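Local coordinates for protein nicotinate phosphoribosyltransferase (Saccharomyces cerevisiae, PDB 1VLP) that catalyses the ATP-dependent formation of nicotinate ribonucleotide from nicotinate and phosphoribosyl diphosphate, the first step of NAD biosynthesis from nicotinic acid, at residues Glu255-Ala260 with Val417-Glu422; Thr37-Val42 with Met248-Ile253; Asn263-Trp268 with Leu291-Pro296; Ala277-Thr282 with Ile335-Asp340. All blocks are in the same frame, centred on the assembly; numbering follows the deposited sequence.

Contact 1 of 4, residues Glu255-Ala260 with Val417-Glu422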
loop_
_atom_site.group_PDB
_atom_site.type_symbol
_atom_site.label_atom_id
_atom_site.label_comp_id
_atom_site.label_asym_id
_atom_site.label_seq_id
_atom_site.Cartn_x
_atom_site.Cartn_y
_atom_site.Cartn_z
ATOM N N GLU A 255 -5.905 15.315 17.750
ATOM C CA GLU A 255 -4.539 15.797 17.912
ATOM C C GLU A 255 -3.870 15.315 19.220
ATOM O O GLU A 255 -2.977 15.964 19.755
ATOM C CB GLU A 255 -4.471 17.317 17.686
ATOM C CG GLU A 255 -4.826 17.683 16.231
ATOM C CD GLU A 255 -4.412 19.089 15.870
ATOM O OE1 GLU A 255 -4.779 20.038 16.602
ATOM O OE2 GLU A 255 -3.714 19.249 14.851
ATOM N N ASP A 256 -4.296 14.146 19.708
ATOM C CA ASP A 256 -3.578 13.476 20.766
ATOM C C ASP A 256 -2.506 12.580 20.117
ATOM O O ASP A 256 -2.733 11.369 19.879
ATOM C CB ASP A 256 -4.514 12.621 21.634
ATOM C CG ASP A 256 -3.834 12.153 22.927
ATOM O OD1 ASP A 256 -2.576 12.223 23.036
ATOM O OD2 ASP A 256 -4.562 11.756 23.856
ATOM N N TYR A 257 -1.335 13.170 19.848
ATOM C CA TYR A 257 -0.258 12.412 19.253
ATOM C C TYR A 257 0.439 11.606 20.318
ATOM O O TYR A 257 0.924 10.524 20.025
ATOM C CB TYR A 257 0.740 13.307 18.519
ATOM C CG TYR A 257 0.184 13.812 17.210
ATOM C CD1 TYR A 257 -0.716 14.886 17.183
ATOM C CD2 TYR A 257 0.523 13.198 16.001
ATOM C CE1 TYR A 257 -1.221 15.341 15.972
ATOM C CE2 TYR A 257 0.023 13.632 14.813
ATOM C CZ TYR A 257 -0.842 14.714 14.797
ATOM O OH TYR A 257 -1.352 15.127 13.597
ATOM N N LEU A 258 0.470 12.142 21.535
ATOM C CA LEU A 258 1.155 11.477 22.671
ATOM C C LEU A 258 0.614 10.046 22.880
ATOM O O LEU A 258 1.368 9.155 23.224
ATOM C CB LEU A 258 1.002 12.300 23.952
ATOM C CG LEU A 258 1.843 11.874 25.164
ATOM C CD1 LEU A 258 3.335 11.992 24.856
ATOM C CD2 LEU A 258 1.485 12.710 26.383
ATOM N N HIS A 259 -0.683 9.838 22.679
ATOM C CA HIS A 259 -1.266 8.519 22.886
ATOM C C HIS A 259 -1.730 7.811 21.629
ATOM O O HIS A 259 -2.380 6.784 21.722
ATOM C CB HIS A 259 -2.422 8.615 23.875
ATOM C CG HIS A 259 -2.050 9.290 25.156
ATOM N ND1 HIS A 259 -2.563 10.512 25.527
ATOM C CD2 HIS A 259 -1.204 8.917 26.145
ATOM C CE1 HIS A 259 -2.065 10.853 26.705
ATOM N NE2 HIS A 259 -1.234 9.905 27.099
ATOM N N ALA A 260 -1.396 8.348 20.455
ATOM C CA ALA A 260 -1.939 7.853 19.181
ATOM C C ALA A 260 -1.474 6.423 18.836
ATOM O O ALA A 260 -2.286 5.618 18.397
ATOM C CB ALA A 260 -1.570 8.784 18.066
ATOM N N VAL A 417 4.231 19.275 12.164
ATOM C CA VAL A 417 5.319 18.295 12.285
ATOM C C VAL A 417 6.285 18.751 13.411
ATOM O O VAL A 417 6.701 17.952 14.281
ATOM C CB VAL A 417 6.067 18.134 10.936
ATOM C CG1 VAL A 417 7.369 17.368 11.118
ATOM C CG2 VAL A 417 5.149 17.445 9.871
ATOM N N LYS A 418 6.666 20.035 13.381
ATOM C CA LYS A 418 7.444 20.606 14.467
ATOM C C LYS A 418 6.838 20.440 15.868
ATOM O O LYS A 418 7.573 20.047 16.796
ATOM C CB LYS A 418 7.673 22.096 14.205
ATOM C CG LYS A 418 8.396 22.799 15.330
ATOM C CD LYS A 418 8.868 24.159 14.911
ATOM C CE LYS A 418 9.112 25.009 16.138
ATOM N NZ LYS A 418 9.924 26.182 15.778
ATOM N N ARG A 419 5.570 20.791 16.024
ATOM C CA ARG A 419 4.829 20.691 17.282
ATOM C C ARG A 419 4.819 19.241 17.798
ATOM O O ARG A 419 4.979 19.004 18.985
ATOM C CB ARG A 419 3.345 21.024 17.089
ATOM C CG ARG A 419 2.905 22.472 16.913
ATOM C CD ARG A 419 1.360 22.649 17.076
ATOM N NE ARG A 419 0.498 21.582 16.495
ATOM C CZ ARG A 419 0.035 20.512 17.149
ATOM N NH1 ARG A 419 0.361 20.300 18.412
ATOM N NH2 ARG A 419 -0.755 19.634 16.542
ATOM N N VAL A 420 4.591 18.293 16.889
ATOM C CA VAL A 420 4.505 16.857 17.212
ATOM C C VAL A 420 5.872 16.308 17.631
ATOM O O VAL A 420 5.974 15.607 18.639
ATOM C CB VAL A 420 3.894 15.998 16.044
ATOM C CG1 VAL A 420 4.010 14.493 16.312
ATOM C CG2 VAL A 420 2.447 16.334 15.829
ATOM N N LYS A 421 6.927 16.648 16.899
ATOM C CA LYS A 421 8.279 16.228 17.296
ATOM C C LYS A 421 8.621 16.665 18.726
ATOM O O LYS A 421 9.273 15.921 19.488
ATOM C CB LYS A 421 9.312 16.764 16.329
ATOM C CG LYS A 421 9.391 16.010 15.047
ATOM C CD LYS A 421 10.193 16.819 14.058
ATOM C CE LYS A 421 10.619 16.062 12.870
ATOM N NZ LYS A 421 11.366 17.018 11.981
ATOM N N GLU A 422 8.128 17.844 19.101
ATOM C CA GLU A 422 8.311 18.380 20.449
ATOM C C GLU A 422 7.505 17.576 21.459
ATOM O O GLU A 422 8.078 17.089 22.441
ATOM C CB GLU A 422 7.911 19.853 20.475
ATOM C CG GLU A 422 8.860 20.730 19.655
ATOM C CD GLU A 422 8.421 22.198 19.502
ATOM O OE1 GLU A 422 7.314 22.582 19.984
ATOM O OE2 GLU A 422 9.203 22.966 18.876
#

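Contact 2 of 4, residues Thr37-Val42 with Met248-Ile253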
loop_
_atom_site.group_PDB
_atom_site.type_symbol
_atom_site.label_atom_id
_atom_site.label_comp_id
_atom_site.label_asym_id
_atom_site.label_seq_id
_atom_site.Cartn_x
_atom_site.Cartn_y
_atom_site.Cartn_z
ATOM N N THR A 37 -16.000 0.599 11.321
ATOM C CA THR A 37 -16.299 0.090 12.649
ATOM C C THR A 37 -16.175 1.200 13.726
ATOM O O THR A 37 -17.039 1.337 14.606
ATOM C CB THR A 37 -15.451 -1.182 12.970
ATOM O OG1 THR A 37 -15.795 -2.275 12.052
ATOM C CG2 THR A 37 -15.688 -1.680 14.391
ATOM N N ASN A 38 -15.103 1.993 13.645
ATOM C CA ASN A 38 -14.664 2.878 14.700
ATOM C C ASN A 38 -14.922 4.351 14.443
ATOM O O ASN A 38 -15.251 5.105 15.356
ATOM C CB ASN A 38 -13.163 2.654 14.928
ATOM C CG ASN A 38 -12.865 1.278 15.458
ATOM O OD1 ASN A 38 -13.134 0.998 16.636
ATOM N ND2 ASN A 38 -12.299 0.411 14.630
ATOM N N PHE A 39 -14.802 4.764 13.185
ATOM C CA PHE A 39 -14.884 6.176 12.816
ATOM C C PHE A 39 -15.780 6.456 11.585
ATOM O O PHE A 39 -15.390 7.166 10.680
ATOM C CB PHE A 39 -13.461 6.704 12.576
ATOM C CG PHE A 39 -12.526 6.469 13.740
ATOM C CD1 PHE A 39 -12.722 7.111 14.959
ATOM C CD2 PHE A 39 -11.447 5.607 13.634
ATOM C CE1 PHE A 39 -11.875 6.910 16.018
ATOM C CE2 PHE A 39 -10.603 5.406 14.693
ATOM C CZ PHE A 39 -10.812 6.055 15.885
ATOM N N PRO A 40 -17.013 5.947 11.598
ATOM C CA PRO A 40 -17.939 6.064 10.441
ATOM C C PRO A 40 -18.376 7.507 10.067
ATOM O O PRO A 40 -18.970 7.729 8.994
ATOM C CB PRO A 40 -19.171 5.286 10.931
ATOM C CG PRO A 40 -19.122 5.383 12.401
ATOM C CD PRO A 40 -17.666 5.288 12.746
ATOM N N ASP A 41 -18.113 8.439 10.959
ATOM C CA ASP A 41 -18.559 9.853 10.909
ATOM C C ASP A 41 -17.434 10.844 10.497
ATOM O O ASP A 41 -17.677 11.952 10.011
ATOM C CB ASP A 41 -18.969 10.243 12.319
ATOM C CG ASP A 41 -17.872 9.881 13.404
ATOM O OD1 ASP A 41 -17.456 8.655 13.456
ATOM O OD2 ASP A 41 -17.457 10.824 14.198
ATOM N N VAL A 42 -16.215 10.454 10.803
ATOM C CA VAL A 42 -15.032 11.283 10.594
ATOM C C VAL A 42 -14.896 11.582 9.121
ATOM O O VAL A 42 -15.142 10.727 8.281
ATOM C CB VAL A 42 -13.766 10.522 11.123
ATOM C CG1 VAL A 42 -12.474 11.132 10.652
ATOM C CG2 VAL A 42 -13.827 10.386 12.631
HETATM N N MSE A 248 -2.197 7.904 11.639
HETATM C CA MSE A 248 -2.297 9.353 11.213
HETATM C C MSE A 248 -3.698 9.840 11.462
HETATM O O MSE A 248 -3.879 10.886 12.085
HETATM C CB MSE A 248 -1.906 9.516 9.754
HETATM C CG MSE A 248 -0.462 9.215 9.410
HETATM SE SE MSE A 248 -0.180 9.279 7.493
HETATM C CE MSE A 248 -0.531 11.169 7.172
ATOM N N GLY A 249 -4.728 9.081 11.037
ATOM C CA GLY A 249 -6.111 9.489 11.294
ATOM C C GLY A 249 -6.477 9.500 12.762
ATOM O O GLY A 249 -7.075 10.433 13.269
ATOM N N VAL A 250 -6.101 8.440 13.496
ATOM C CA VAL A 250 -6.313 8.378 14.940
ATOM C C VAL A 250 -5.735 9.581 15.677
ATOM O O VAL A 250 -6.405 10.191 16.512
ATOM C CB VAL A 250 -5.795 7.016 15.575
ATOM C CG1 VAL A 250 -5.822 7.052 17.063
ATOM C CG2 VAL A 250 -6.637 5.839 15.033
ATOM N N ALA A 251 -4.522 9.964 15.338
ATOM C CA ALA A 251 -3.890 11.147 15.938
ATOM C C ALA A 251 -4.594 12.453 15.575
ATOM O O ALA A 251 -4.800 13.296 16.437
ATOM C CB ALA A 251 -2.428 11.218 15.545
ATOM N N SER A 252 -4.980 12.596 14.315
ATOM C CA SER A 252 -5.540 13.852 13.807
ATOM C C SER A 252 -6.970 14.145 14.251
ATOM O O SER A 252 -7.409 15.323 14.225
ATOM C CB SER A 252 -5.514 13.848 12.299
ATOM O OG SER A 252 -4.202 13.919 11.868
ATOM N N ILE A 253 -7.710 13.097 14.607
ATOM C CA ILE A 253 -9.086 13.265 15.024
ATOM C C ILE A 253 -9.103 14.270 16.185
ATOM O O ILE A 253 -9.833 15.239 16.148
ATOM C CB ILE A 253 -9.771 11.921 15.365
ATOM C CG1 ILE A 253 -10.048 11.131 14.087
ATOM C CG2 ILE A 253 -11.108 12.164 16.017
ATOM C CD1 ILE A 253 -10.387 9.703 14.285
#

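Contact 3 of 4, residues Asn263-Trp268 with Leu291-Pro296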
loop_
_atom_site.group_PDB
_atom_site.type_symbol
_atom_site.label_atom_id
_atom_site.label_comp_id
_atom_site.label_asym_id
_atom_site.label_seq_id
_atom_site.Cartn_x
_atom_site.Cartn_y
_atom_site.Cartn_z
ATOM N N ASN A 263 -3.447 4.127 21.116
ATOM C CA ASN A 263 -4.870 4.192 20.787
ATOM C C ASN A 263 -5.163 3.483 19.485
ATOM O O ASN A 263 -6.166 2.766 19.379
ATOM C CB ASN A 263 -5.350 5.628 20.712
ATOM C CG ASN A 263 -5.505 6.253 22.083
ATOM O OD1 ASN A 263 -5.664 5.551 23.072
ATOM N ND2 ASN A 263 -5.454 7.585 22.147
ATOM N N ALA A 264 -4.274 3.647 18.499
ATOM C CA ALA A 264 -4.425 2.990 17.227
ATOM C C ALA A 264 -4.324 1.470 17.378
ATOM O O ALA A 264 -5.093 0.777 16.738
ATOM C CB ALA A 264 -3.399 3.471 16.186
HETATM N N MSE A 265 -3.372 0.957 18.159
HETATM C CA MSE A 265 -3.280 -0.500 18.339
HETATM C C MSE A 265 -4.529 -1.030 19.040
HETATM O O MSE A 265 -5.106 -2.049 18.642
HETATM C CB MSE A 265 -2.065 -0.904 19.161
HETATM C CG MSE A 265 -0.766 -0.564 18.519
HETATM SE SE MSE A 265 0.697 -1.357 19.602
HETATM C CE MSE A 265 0.644 -0.385 21.166
ATOM N N ASP A 266 -4.950 -0.340 20.095
ATOM C CA ASP A 266 -6.140 -0.767 20.797
ATOM C C ASP A 266 -7.300 -0.892 19.861
ATOM O O ASP A 266 -8.057 -1.885 19.910
ATOM C CB ASP A 266 -6.498 0.225 21.884
ATOM C CG ASP A 266 -5.698 0.032 23.132
ATOM O OD1 ASP A 266 -5.328 -1.101 23.436
ATOM O OD2 ASP A 266 -5.501 1.019 23.851
ATOM N N CYS A 267 -7.520 0.128 19.055
ATOM C CA CYS A 267 -8.635 0.111 18.200
ATOM C C CYS A 267 -8.537 -1.012 17.181
ATOM O O CYS A 267 -9.518 -1.675 16.860
ATOM C CB CYS A 267 -8.749 1.419 17.432
ATOM S SG CYS A 267 -9.525 2.728 18.295
ATOM N N TRP A 268 -7.332 -1.216 16.651
ATOM C CA TRP A 268 -7.125 -2.249 15.642
ATOM C C TRP A 268 -7.450 -3.600 16.276
ATOM O O TRP A 268 -8.181 -4.397 15.716
ATOM C CB TRP A 268 -5.679 -2.194 15.112
ATOM C CG TRP A 268 -5.420 -2.997 13.858
ATOM C CD1 TRP A 268 -4.804 -4.196 13.762
ATOM C CD2 TRP A 268 -5.729 -2.603 12.506
ATOM N NE1 TRP A 268 -4.685 -4.579 12.450
ATOM C CE2 TRP A 268 -5.271 -3.636 11.657
ATOM C CE3 TRP A 268 -6.365 -1.492 11.939
ATOM C CZ2 TRP A 268 -5.396 -3.576 10.272
ATOM C CZ3 TRP A 268 -6.503 -1.442 10.546
ATOM C CH2 TRP A 268 -6.022 -2.479 9.743
ATOM N N LEU A 291 7.787 2.269 20.151
ATOM C CA LEU A 291 8.381 1.306 21.113
ATOM C C LEU A 291 8.039 1.566 22.598
ATOM O O LEU A 291 7.923 0.619 23.395
ATOM C CB LEU A 291 9.868 1.209 20.869
ATOM C CG LEU A 291 10.251 0.481 19.559
ATOM C CD1 LEU A 291 11.748 0.377 19.463
ATOM C CD2 LEU A 291 9.577 -0.913 19.333
ATOM N N LYS A 292 7.782 2.815 22.990
ATOM C CA LYS A 292 7.407 3.076 24.374
ATOM C C LYS A 292 6.180 2.293 24.844
ATOM O O LYS A 292 6.088 1.997 26.014
ATOM C CB LYS A 292 7.084 4.557 24.621
ATOM C CG LYS A 292 8.207 5.524 24.459
ATOM C CD LYS A 292 7.651 6.967 24.582
ATOM C CE LYS A 292 8.781 7.993 24.708
ATOM N NZ LYS A 292 8.265 9.337 25.142
ATOM N N SER A 293 5.239 1.992 23.941
ATOM C CA SER A 293 4.012 1.270 24.310
ATOM C C SER A 293 4.016 -0.151 23.833
ATOM O O SER A 293 3.004 -0.858 24.011
ATOM C CB SER A 293 2.736 1.976 23.775
ATOM O OG SER A 293 2.760 2.222 22.387
ATOM N N PHE A 294 5.102 -0.564 23.158
ATOM C CA PHE A 294 5.163 -1.918 22.561
ATOM C C PHE A 294 5.681 -2.974 23.544
ATOM O O PHE A 294 6.877 -3.354 23.546
ATOM C CB PHE A 294 6.021 -1.895 21.293
ATOM C CG PHE A 294 5.746 -3.027 20.327
ATOM C CD1 PHE A 294 4.420 -3.386 19.964
ATOM C CD2 PHE A 294 6.791 -3.636 19.660
ATOM C CE1 PHE A 294 4.142 -4.350 19.029
ATOM C CE2 PHE A 294 6.498 -4.636 18.700
ATOM C CZ PHE A 294 5.181 -4.970 18.381
ATOM N N ARG A 295 4.772 -3.361 24.429
ATOM C CA ARG A 295 5.015 -4.365 25.445
ATOM C C ARG A 295 3.707 -5.147 25.622
ATOM O O ARG A 295 2.688 -4.782 25.009
ATOM C CB ARG A 295 5.504 -3.704 26.720
ATOM C CG ARG A 295 4.578 -2.766 27.306
ATOM C CD ARG A 295 5.308 -1.918 28.371
ATOM N NE ARG A 295 4.754 -0.568 28.464
ATOM C CZ ARG A 295 5.185 0.376 29.302
ATOM N NH1 ARG A 295 6.193 0.139 30.151
ATOM N NH2 ARG A 295 4.597 1.568 29.294
ATOM N N PRO A 296 3.735 -6.248 26.394
ATOM C CA PRO A 296 2.555 -7.101 26.495
ATOM C C PRO A 296 1.344 -6.279 26.954
ATOM O O PRO A 296 1.497 -5.353 27.748
ATOM C CB PRO A 296 2.995 -8.182 27.492
ATOM C CG PRO A 296 4.472 -8.242 27.358
ATOM C CD PRO A 296 4.847 -6.795 27.189
#

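Contact 4 of 4, residues Ala277-Thr282 with Ile335-Asp340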
loop_
_atom_site.group_PDB
_atom_site.type_symbol
_atom_site.label_atom_id
_atom_site.label_comp_id
_atom_site.label_asym_id
_atom_site.label_seq_id
_atom_site.Cartn_x
_atom_site.Cartn_y
_atom_site.Cartn_z
ATOM N N ALA A 277 -3.985 -9.225 14.699
ATOM C CA ALA A 277 -3.391 -7.890 14.737
ATOM C C ALA A 277 -2.412 -7.683 13.548
ATOM O O ALA A 277 -2.399 -6.636 12.975
ATOM C CB ALA A 277 -2.692 -7.668 16.024
ATOM N N GLY A 278 -1.684 -8.720 13.178
ATOM C CA GLY A 278 -0.769 -8.714 12.051
ATOM C C GLY A 278 0.584 -8.126 12.396
ATOM O O GLY A 278 1.141 -8.365 13.455
ATOM N N LEU A 279 1.128 -7.380 11.458
ATOM C CA LEU A 279 2.383 -6.704 11.643
ATOM C C LEU A 279 2.182 -5.246 12.027
ATOM O O LEU A 279 1.372 -4.517 11.432
ATOM C CB LEU A 279 3.235 -6.789 10.373
ATOM C CG LEU A 279 3.562 -8.177 9.868
ATOM C CD1 LEU A 279 3.987 -8.018 8.428
ATOM C CD2 LEU A 279 4.639 -8.826 10.694
ATOM N N ALA A 280 2.958 -4.793 13.000
ATOM C CA ALA A 280 2.857 -3.422 13.438
ATOM C C ALA A 280 3.702 -2.502 12.545
ATOM O O ALA A 280 4.819 -2.789 12.238
ATOM C CB ALA A 280 3.280 -3.285 14.889
ATOM N N LEU A 281 3.134 -1.375 12.141
ATOM C CA LEU A 281 3.842 -0.317 11.446
ATOM C C LEU A 281 4.348 0.741 12.441
ATOM O O LEU A 281 3.580 1.508 13.002
ATOM C CB LEU A 281 2.885 0.307 10.432
ATOM C CG LEU A 281 3.444 1.160 9.318
ATOM C CD1 LEU A 281 4.594 0.473 8.537
ATOM C CD2 LEU A 281 2.305 1.537 8.385
ATOM N N THR A 282 5.657 0.763 12.667
ATOM C CA THR A 282 6.226 1.470 13.814
ATOM C C THR A 282 6.707 2.895 13.572
ATOM O O THR A 282 6.954 3.628 14.544
ATOM C CB THR A 282 7.412 0.656 14.406
ATOM O OG1 THR A 282 8.498 0.681 13.494
ATOM C CG2 THR A 282 7.037 -0.822 14.613
ATOM N N ILE A 335 8.750 -11.359 13.368
ATOM C CA ILE A 335 8.969 -11.098 11.963
ATOM C C ILE A 335 9.277 -9.613 11.771
ATOM O O ILE A 335 8.643 -8.766 12.389
ATOM C CB ILE A 335 7.661 -11.443 11.102
ATOM C CG1 ILE A 335 7.420 -12.940 11.171
ATOM C CG2 ILE A 335 7.808 -10.981 9.660
ATOM C CD1 ILE A 335 6.011 -13.373 10.719
ATOM N N ILE A 336 10.247 -9.303 10.899
ATOM C CA ILE A 336 10.325 -8.030 10.235
ATOM C C ILE A 336 9.964 -8.203 8.764
ATOM O O ILE A 336 10.509 -9.041 8.062
ATOM C CB ILE A 336 11.733 -7.335 10.309
ATOM C CG1 ILE A 336 12.175 -7.149 11.752
ATOM C CG2 ILE A 336 11.701 -6.016 9.572
ATOM C CD1 ILE A 336 13.513 -6.540 11.906
ATOM N N CYS A 337 8.988 -7.428 8.341
ATOM C CA CYS A 337 8.600 -7.381 6.929
ATOM C C CYS A 337 9.165 -6.082 6.309
ATOM O O CYS A 337 8.802 -4.992 6.709
ATOM C CB CYS A 337 7.096 -7.376 6.820
ATOM S SG CYS A 337 6.612 -7.281 5.072
ATOM N N TYR A 338 10.099 -6.241 5.389
ATOM C CA TYR A 338 10.752 -5.159 4.700
ATOM C C TYR A 338 9.936 -4.843 3.441
ATOM O O TYR A 338 9.687 -5.737 2.613
ATOM C CB TYR A 338 12.147 -5.590 4.283
ATOM C CG TYR A 338 13.047 -5.993 5.435
ATOM C CD1 TYR A 338 13.815 -5.081 6.109
ATOM C CD2 TYR A 338 13.102 -7.312 5.852
ATOM C CE1 TYR A 338 14.635 -5.475 7.144
ATOM C CE2 TYR A 338 13.900 -7.719 6.915
ATOM C CZ TYR A 338 14.674 -6.783 7.562
ATOM O OH TYR A 338 15.461 -7.222 8.591
ATOM N N SER A 339 9.505 -3.591 3.319
ATOM C CA SER A 339 8.570 -3.257 2.236
ATOM C C SER A 339 8.857 -1.965 1.477
ATOM O O SER A 339 7.980 -1.501 0.733
ATOM C CB SER A 339 7.136 -3.222 2.813
ATOM O OG SER A 339 6.981 -2.135 3.725
ATOM N N ASP A 340 10.028 -1.363 1.684
ATOM C CA ASP A 340 10.319 -0.022 1.138
ATOM C C ASP A 340 11.189 -0.146 -0.091
ATOM O O ASP A 340 12.409 -0.275 0.044
ATOM C CB ASP A 340 11.015 0.851 2.184
ATOM C CG ASP A 340 11.307 2.276 1.684
ATOM O OD1 ASP A 340 10.650 2.714 0.694
ATOM O OD2 ASP A 340 12.191 2.934 2.276
#

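Contact 1 of 4, residues Glu255-Ala260 with Val417-Glu422
The aromatic part of the contact is made by Y257 and V420, whose side chains cross at about a right angle. V420 CG2 stands over the middle of the Y257 ring in a CH-pi contact, 3.5 Å from the centroid and only 4° off the ring normal, so the methyl is nearly equidistant from the ring carbons. Its sister CG1 reaches the CG-CD2 side of the same ring, 3.7 Å from Y257 CD2. With CG1 anti to the backbone N and CG2 anti to the carbonyl carbon, both methyls of V420 serve the one tyrosine. These residues join the loop between helices 244-254 and 260-272 to the C-terminal helix 414-423. Y257 also packs on A251 and S252 of helix 244-254 and meets F285 edge to face, while I401 touches both Y257 and V420.

The ionic part lies at the partly exposed margin. E255 has positive phi just past the end of helix 244-254. In the conformer of R419 described here, one of two, NH2 makes a long salt bridge to E255 OE2, 3.4 Å, with carboxylate and guanidinium planes 56° apart, and NH1 pairs with E423.

Within the loop, D256 OD1 accepts the backbone N of H259 in an Asx motif. H259 ND1 bonds D256 OD2 at 2.9 Å, almost straight at 169° and on the syn side of the carboxylate.

Contact 2 of 4, residues Thr37-Val42 with Met248-Ile253
The exit of helix 26-38 packs on helix 244-254, joining the N-terminal part of the chain to the TIM-barrel-like part, with F39 and I253 as the main partners. I253 CD1 sits over one face of the F39 ring in a CH-pi contact, 3.7 Å from the centroid and 19° off the normal. The methyl is displaced toward the CD1-CE1 side of the ring and comes within 3.6 Å of F39 CD1. The other face of the phenyl is covered by CB of its own neighbour N38, which leaves the ring sandwiched between two aliphatic carbons. I253 reaches this position through an extended outer chain (chi2 165°), and its terminal methyl also touches V42 CG2 at 3.9 Å. One methyl therefore bridges the phenylalanine and the valine. A turn earlier on the helix, V250 CG2 approaches F39 CE2 obliquely, at 4.0 Å.

W137 packs on both F39 and V42, and V395 touches V42 and I253. The contact is wholly apolar between its side chains: CH-pi and aliphatic packing of the end of helix 26-38 against helix 244-254, flanked by helix 137-140 and by strand 388-395 of the antiparallel sheet.

Contact 3 of 4, residues Asn263-Trp268 with Leu291-Pro296
A type I beta turn from L291 to F294, closed by the F294 N to L291 O hydrogen bond of 3.1 Å, lies beside helix 260-272, with the CA atoms of M265 and F294 9.5 Å apart as the nearest pair. The backbones are thus well separated, and the long side chain of M265, a selenomethionine, spans the gap. It runs out extended at chi2 (-173°) and then bends at chi3 (-68°), which carries its terminal methyl to S293. There CE lies 3.6 Å from S293 OG and 3.7 Å from S293 O, setting the methyl against two oxygens of one residue. The serine hydroxyl also forms a weak hydrogen bond with the carbonyl of F290, just before the turn.

The selenium makes the second half of the contact. M265 SE is 4.3 Å from F294 CD1 and 5.5 Å from the ring centroid, a Met-aromatic contact in which the selenium lies obliquely to the ring, 71° off its normal. The F294 ring comes closer to the helix than its CB direction alone would suggest. F294 is also the centre of an inverse gamma turn, and its carbonyl is hydrogen-bonded to H322 NE2 of helix 312-326.

The contact is buried outside the TIM-barrel-like sheet, the F294 side chain about 10 Å from that of R306, which probably binds nicotinate. Y302 packs on both M265 and F294, and the F290 ring meets that of F294. In this way helix 260-272 is joined to the connection between helices 287-291 and 298-301, while A264 and C267 face helix 244-254.

Contact 4 of 4, residues Ala277-Thr282 with Ile335-Asp340
L279 points into the interval between I335 and C337, and its two methyls divide the contact between them. CD2 goes to I335, 4.0 Å from I335 CG2 and equally near the CB from which that methyl branches, with the leucine and isoleucine side chains crossing at about a right angle. CD1 goes to C337, where it meets CB at 3.6 Å. The cysteine sulfur is anti to the backbone N (chi1 179°), and the leucine packs on the methylene instead. I335 and C337 are alternate residues of one strand and direct their side chains to the same side, toward L279, whereas I336 between them turns away. The L279 fork thus matches the spacing of two successive residues on one strand face.

Strand 304-307 separates strand 335-338 from the short, weakly bonded strand 279-281; the three are consecutive parallel strands of a TIM-barrel-like sheet, and L279 reaches across the middle one. Backbone hydrogen bonds tie A280 to G304 and R306, and I335 to V303 and V305.

The place is close to the probable substrate site. L279 touches T241, and the side chain of C337 is about 4 Å from that of R306; both probably bind nicotinate, as in related enzymes. At the other edge of strand 335-338, I335 and C337 also touch strand 360-365; on the opposite face I336 packs against helix 312-326.

Overall arrangement
Contacts 1, 2 and 3 cluster round the consecutive helices 244-254 and 260-272, with centres 16 Å apart. Contacts 1 and 2 touch where Y257 and A260 rest on A251, and V250 of contact 2 packs on N263 of contact 3. Contact 4 belongs to the parallel sheet and approaches the cluster through a weak hydrogen bond from W268 NE1 to A277 O. Contact 3 is the buried one, contacts 1 and 2 are partly buried, and contact 4 is a surface contact nearest the centre of the chain. Methyl-over-ring packing marks contacts 1 and 2, selenium beside a ring contact 3, and aliphatic packing contact 4; contact 1 alone adds a salt bridge.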